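Local coordinates for endoribonuclease L-PSP/chorismate mutase-like domain-containing protein (Shewanella oneidensis, PDB 2OTM) that is of unknown function but belongs to the YjgF/L-PSP family, assembles as a trimer and may act as an endoribonuclease, at residues B[15-20]-B[79-84]; B[75-80]-B[122-127]. All coordinates share one frame; numbering follows the deposited sequence.

Contact 1: residues B[15-20]-B[79-84]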
# COMPACT_ATOMS: atom_id res chain seq x y z
N LEU B 15 -8.93 6.39 -27.66
CA LEU B 15 -7.82 5.80 -26.93
C LEU B 15 -7.56 4.39 -27.44
O LEU B 15 -8.46 3.55 -27.50
CB LEU B 15 -8.11 5.75 -25.44
CG LEU B 15 -8.28 7.10 -24.78
CD1 LEU B 15 -8.86 6.92 -23.38
CD2 LEU B 15 -6.95 7.86 -24.75
N GLU B 16 -6.31 4.13 -27.78
CA GLU B 16 -5.89 2.80 -28.18
C GLU B 16 -5.13 2.23 -27.00
O GLU B 16 -4.33 2.94 -26.39
CB GLU B 16 -4.98 2.89 -29.42
CG GLU B 16 -4.93 1.63 -30.26
N LEU B 17 -5.38 0.97 -26.66
CA LEU B 17 -4.66 0.34 -25.55
C LEU B 17 -3.22 0.05 -25.95
O LEU B 17 -2.96 -0.54 -26.99
CB LEU B 17 -5.35 -0.93 -25.08
CG LEU B 17 -6.65 -0.72 -24.28
CD1 LEU B 17 -7.33 -2.05 -24.03
CD2 LEU B 17 -6.41 0.01 -22.96
N PRO B 18 -2.26 0.44 -25.11
CA PRO B 18 -0.89 0.11 -25.48
C PRO B 18 -0.61 -1.36 -25.30
O PRO B 18 -1.38 -2.07 -24.67
CB PRO B 18 -0.05 0.92 -24.50
CG PRO B 18 -0.90 1.10 -23.34
CD PRO B 18 -2.32 1.15 -23.83
N GLU B 19 0.52 -1.79 -25.85
CA GLU B 19 1.06 -3.11 -25.58
C GLU B 19 1.48 -3.14 -24.12
O GLU B 19 1.97 -2.15 -23.59
CB GLU B 19 2.26 -3.40 -26.48
CG GLU B 19 1.94 -3.33 -27.97
N VAL B 20 1.25 -4.27 -23.46
CA VAL B 20 1.54 -4.42 -22.05
C VAL B 20 3.05 -4.52 -21.82
O VAL B 20 3.73 -5.33 -22.44
CB VAL B 20 0.84 -5.66 -21.47
CG1 VAL B 20 1.13 -5.80 -19.97
CG2 VAL B 20 -0.65 -5.59 -21.74
N GLN B 79 -3.41 -4.01 -19.16
CA GLN B 79 -3.00 -5.17 -18.38
C GLN B 79 -4.23 -5.98 -17.98
O GLN B 79 -4.21 -7.21 -18.05
CB GLN B 79 -2.26 -4.70 -17.13
CG GLN B 79 -1.71 -5.82 -16.26
CD GLN B 79 -0.64 -6.56 -16.99
OE1 GLN B 79 0.48 -6.06 -17.11
NE2 GLN B 79 -0.97 -7.73 -17.53
N LEU B 80 -5.28 -5.29 -17.57
CA LEU B 80 -6.52 -5.95 -17.14
C LEU B 80 -7.15 -6.67 -18.33
O LEU B 80 -7.65 -7.79 -18.18
CB LEU B 80 -7.51 -4.95 -16.56
CG LEU B 80 -7.11 -4.27 -15.24
CD1 LEU B 80 -8.19 -3.28 -14.86
CD2 LEU B 80 -6.85 -5.29 -14.13
N LYS B 81 -7.12 -6.04 -19.49
CA LYS B 81 -7.70 -6.65 -20.68
C LYS B 81 -6.97 -7.93 -21.07
O LYS B 81 -7.58 -8.91 -21.54
CB LYS B 81 -7.69 -5.71 -21.88
CG LYS B 81 -8.32 -6.36 -23.14
CD LYS B 81 -9.05 -5.37 -24.00
CE LYS B 81 -9.52 -6.03 -25.31
NZ LYS B 81 -10.81 -6.79 -25.19
N GLN B 82 -5.65 -7.92 -20.91
CA GLN B 82 -4.86 -9.11 -21.17
C GLN B 82 -5.23 -10.23 -20.22
O GLN B 82 -5.33 -11.38 -20.63
CB GLN B 82 -3.38 -8.79 -21.06
CG GLN B 82 -2.48 -9.87 -21.64
CD GLN B 82 -1.04 -9.68 -21.20
OE1 GLN B 82 -0.17 -9.43 -22.02
NE2 GLN B 82 -0.80 -9.75 -19.89
N ALA B 83 -5.44 -9.90 -18.96
CA ALA B 83 -5.82 -10.87 -17.97
C ALA B 83 -7.23 -11.43 -18.18
O ALA B 83 -7.42 -12.63 -18.02
CB ALA B 83 -5.73 -10.25 -16.60
N CYS B 84 -8.21 -10.59 -18.55
CA CYS B 84 -9.58 -11.12 -18.55
C CYS B 84 -10.23 -11.23 -19.92
O CYS B 84 -11.31 -11.79 -20.02
CB CYS B 84 -10.46 -10.35 -17.58
SG CYS B 84 -10.70 -8.68 -18.05

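Contact 2: residues B[75-80]-B[122-127]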
# COMPACT_ATOMS: atom_id res chain seq x y z
N ASN B 75 -2.39 2.13 -19.51
CA ASN B 75 -1.52 0.95 -19.46
C ASN B 75 -2.06 -0.12 -18.52
O ASN B 75 -2.12 -1.29 -18.87
CB ASN B 75 -0.08 1.33 -19.05
CG ASN B 75 0.76 1.79 -20.23
OD1 ASN B 75 1.48 0.98 -20.84
ND2 ASN B 75 0.63 3.08 -20.60
N ALA B 76 -2.50 0.29 -17.33
CA ALA B 76 -3.11 -0.63 -16.37
C ALA B 76 -4.36 -1.32 -16.93
O ALA B 76 -4.60 -2.50 -16.67
CB ALA B 76 -3.45 0.11 -15.05
N ILE B 77 -5.17 -0.59 -17.68
CA ILE B 77 -6.38 -1.16 -18.33
C ILE B 77 -5.98 -2.17 -19.39
O ILE B 77 -6.59 -3.23 -19.53
CB ILE B 77 -7.27 -0.05 -18.91
CG1 ILE B 77 -7.83 0.81 -17.76
CG2 ILE B 77 -8.43 -0.64 -19.73
CD1 ILE B 77 -8.55 2.13 -18.18
N ALA B 78 -4.90 -1.88 -20.12
CA ALA B 78 -4.36 -2.85 -21.07
C ALA B 78 -3.98 -4.14 -20.34
O ALA B 78 -4.23 -5.25 -20.83
CB ALA B 78 -3.18 -2.25 -21.87
N GLN B 79 -3.41 -4.01 -19.16
CA GLN B 79 -3.00 -5.17 -18.38
C GLN B 79 -4.23 -5.98 -17.98
O GLN B 79 -4.21 -7.21 -18.05
CB GLN B 79 -2.26 -4.70 -17.13
CG GLN B 79 -1.71 -5.82 -16.26
CD GLN B 79 -0.64 -6.56 -16.99
OE1 GLN B 79 0.48 -6.06 -17.11
NE2 GLN B 79 -0.97 -7.73 -17.53
N LEU B 80 -5.28 -5.29 -17.57
CA LEU B 80 -6.52 -5.95 -17.14
C LEU B 80 -7.15 -6.67 -18.33
O LEU B 80 -7.65 -7.79 -18.18
CB LEU B 80 -7.51 -4.95 -16.56
CG LEU B 80 -7.11 -4.27 -15.24
CD1 LEU B 80 -8.19 -3.28 -14.86
CD2 LEU B 80 -6.85 -5.29 -14.13
N GLU B 122 -14.66 7.16 -16.67
CA GLU B 122 -14.98 7.34 -18.09
C GLU B 122 -15.13 6.00 -18.80
O GLU B 122 -16.08 5.76 -19.56
CB GLU B 122 -13.87 8.14 -18.74
CG GLU B 122 -14.01 8.41 -20.23
CD GLU B 122 -12.84 9.23 -20.77
OE1 GLU B 122 -12.04 9.79 -19.96
OE2 GLU B 122 -12.72 9.32 -22.01
N ILE B 123 -14.23 5.07 -18.52
CA ILE B 123 -14.16 3.85 -19.27
C ILE B 123 -15.06 2.76 -18.68
O ILE B 123 -15.68 1.99 -19.44
CB ILE B 123 -12.70 3.35 -19.41
CG1 ILE B 123 -11.84 4.39 -20.15
CG2 ILE B 123 -12.59 1.98 -20.11
CD1 ILE B 123 -12.39 4.84 -21.51
N PHE B 124 -15.14 2.69 -17.35
CA PHE B 124 -15.92 1.62 -16.70
C PHE B 124 -17.27 2.05 -16.17
O PHE B 124 -18.05 1.21 -15.71
CB PHE B 124 -15.13 0.94 -15.60
CG PHE B 124 -13.97 0.15 -16.12
CD1 PHE B 124 -12.74 0.77 -16.33
CD2 PHE B 124 -14.12 -1.19 -16.48
CE1 PHE B 124 -11.66 0.06 -16.85
CE2 PHE B 124 -13.05 -1.91 -16.99
CZ PHE B 124 -11.82 -1.29 -17.18
N GLY B 125 -17.54 3.34 -16.23
CA GLY B 125 -18.79 3.87 -15.68
C GLY B 125 -18.96 3.55 -14.21
O GLY B 125 -18.03 3.72 -13.41
N GLU B 126 -20.15 3.09 -13.84
CA GLU B 126 -20.41 2.80 -12.44
C GLU B 126 -19.50 1.71 -11.93
O GLU B 126 -19.16 1.71 -10.75
CB GLU B 126 -21.89 2.42 -12.22
CG GLU B 126 -22.83 3.60 -12.31
CD GLU B 126 -22.57 4.65 -11.22
OE1 GLU B 126 -22.74 4.31 -10.04
OE2 GLU B 126 -22.20 5.80 -11.56
N ALA B 127 -19.07 0.80 -12.81
CA ALA B 127 -18.11 -0.25 -12.43
C ALA B 127 -16.69 0.30 -12.16
O ALA B 127 -15.83 -0.44 -11.70
CB ALA B 127 -18.04 -1.32 -13.50

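Contact 1: residues B[15-20]-B[79-84]
The two amide groups that meet Val20 are each approached from a face, and each receives one methyl group of the valine. CG2 of Val20 stands almost squarely over the plane of the Gln82 amide, 4.1 Å from Gln82 CD. CG1 lies off one face of the Gln79 amide, shifted past its oxygen end; Val20 CG1 is 3.5 Å from Gln79 CD, and its still closer approach to the amide oxygen is too short to be trusted in detail. At the oxygen end of that amide, Gln42 adds a weak hydrogen bond to Gln79 OE1. The Gln79 chain leaves with CG anti to the backbone N (chi1 -177°) and then bends sharply at chi2, 66°, which brings its end round to the valine, whereas the Gln82 chain stays extended. Val20 thus sits astride positions i and i+3 of the helix, with CG2 also 4.1 Å from Gln79 N. Cutting this valine back to an alanine would probably uncover one face of both amides and leave the exposed Gln82 end freer to turn. The second point of touch is aliphatic: Leu17 CD1 meets Lys81 CD at 3.7 Å, the two chains crossing at about a right angle. Beyond CD the lysine turns away, and its NZ bonds to Gly85 O and forms a salt bridge with Glu7. No hydrogen bond joins the two segments. The irregular 15-20 segment, which follows helix 6-12, runs across the outer side of the C-terminal end of helix 62-84; Leu17 reaches inward to Leu74 and Ile77 of that helix, and, on the other side of the helix, Leu80 and Ala83 pack on strand 36-39, while Tyr30 of strand 30-33 touches Gln79, Gln82 and Ala83.

Contact 2: residues B[75-80]-B[122-127]
Ile77 carries this contact with Phe124 and Ile123, reaching from the C-terminal half of helix 62-84 toward the C-terminal end of helix 109-124. Its CB points at the opposite segment but stops short of touching it. At the first branch, CG1 comes to 4.0 Å from Phe124 CE1, because chi1 of -66° sets CG1 anti to the carbonyl carbon. The other branch, CG2, is anti to the backbone N and stands somewhat out of the ring plane, 4.3 Å from Phe124 CZ. At the tip, CD1 lies at the ring edge, near its plane, again 4.0 Å from Phe124 CE1, and also brushes Ile123, with Ile77 CD1 4.5 Å from Ile123 CG1. The isoleucine and phenylalanine side chains run past each other in opposite directions, and all three residues are buried. Both helices are connections of beta-alpha-beta type on the YjgF-like fold: helix 62-84 comes in the chain between strands 36-39 and 92-100, and helix 109-124 between the parallel neighbours 92-100 and 131-136. Gly125, just after the aromatic residue, is the first to leave helical phi/psi, with positive phi. Leu80 makes a looser approach from off the other face of the ring, its CD1 4.7 Å from Phe124 CZ, and itself rests on Leu150 of the sheet. Pro6, at the start of helix 6-12, touches both Ile123 and Phe124, and Leu10 of the same helix adds to the cover over Ile123.

Overall arrangement
Contacts 1 and 2 have centres 9 Å apart and share helix 62-84, with Gln79 and Leu80 belonging to both. Along the chain the order is 15-20, then 75-84, then 122-127, so the shared helix receives an earlier loop on its outer side and a later helix end beside it. The two contacts touch directly, Pro18 O lying 3.3 Å from Ala78 CB. Contact 1 is at the surface and mixes amides with aliphatic groups; contact 2 is buried and apolar. Together they join the loop after helix 6-12 to the helical layer on the mixed sheet, within one subunit of the three-chain assembly.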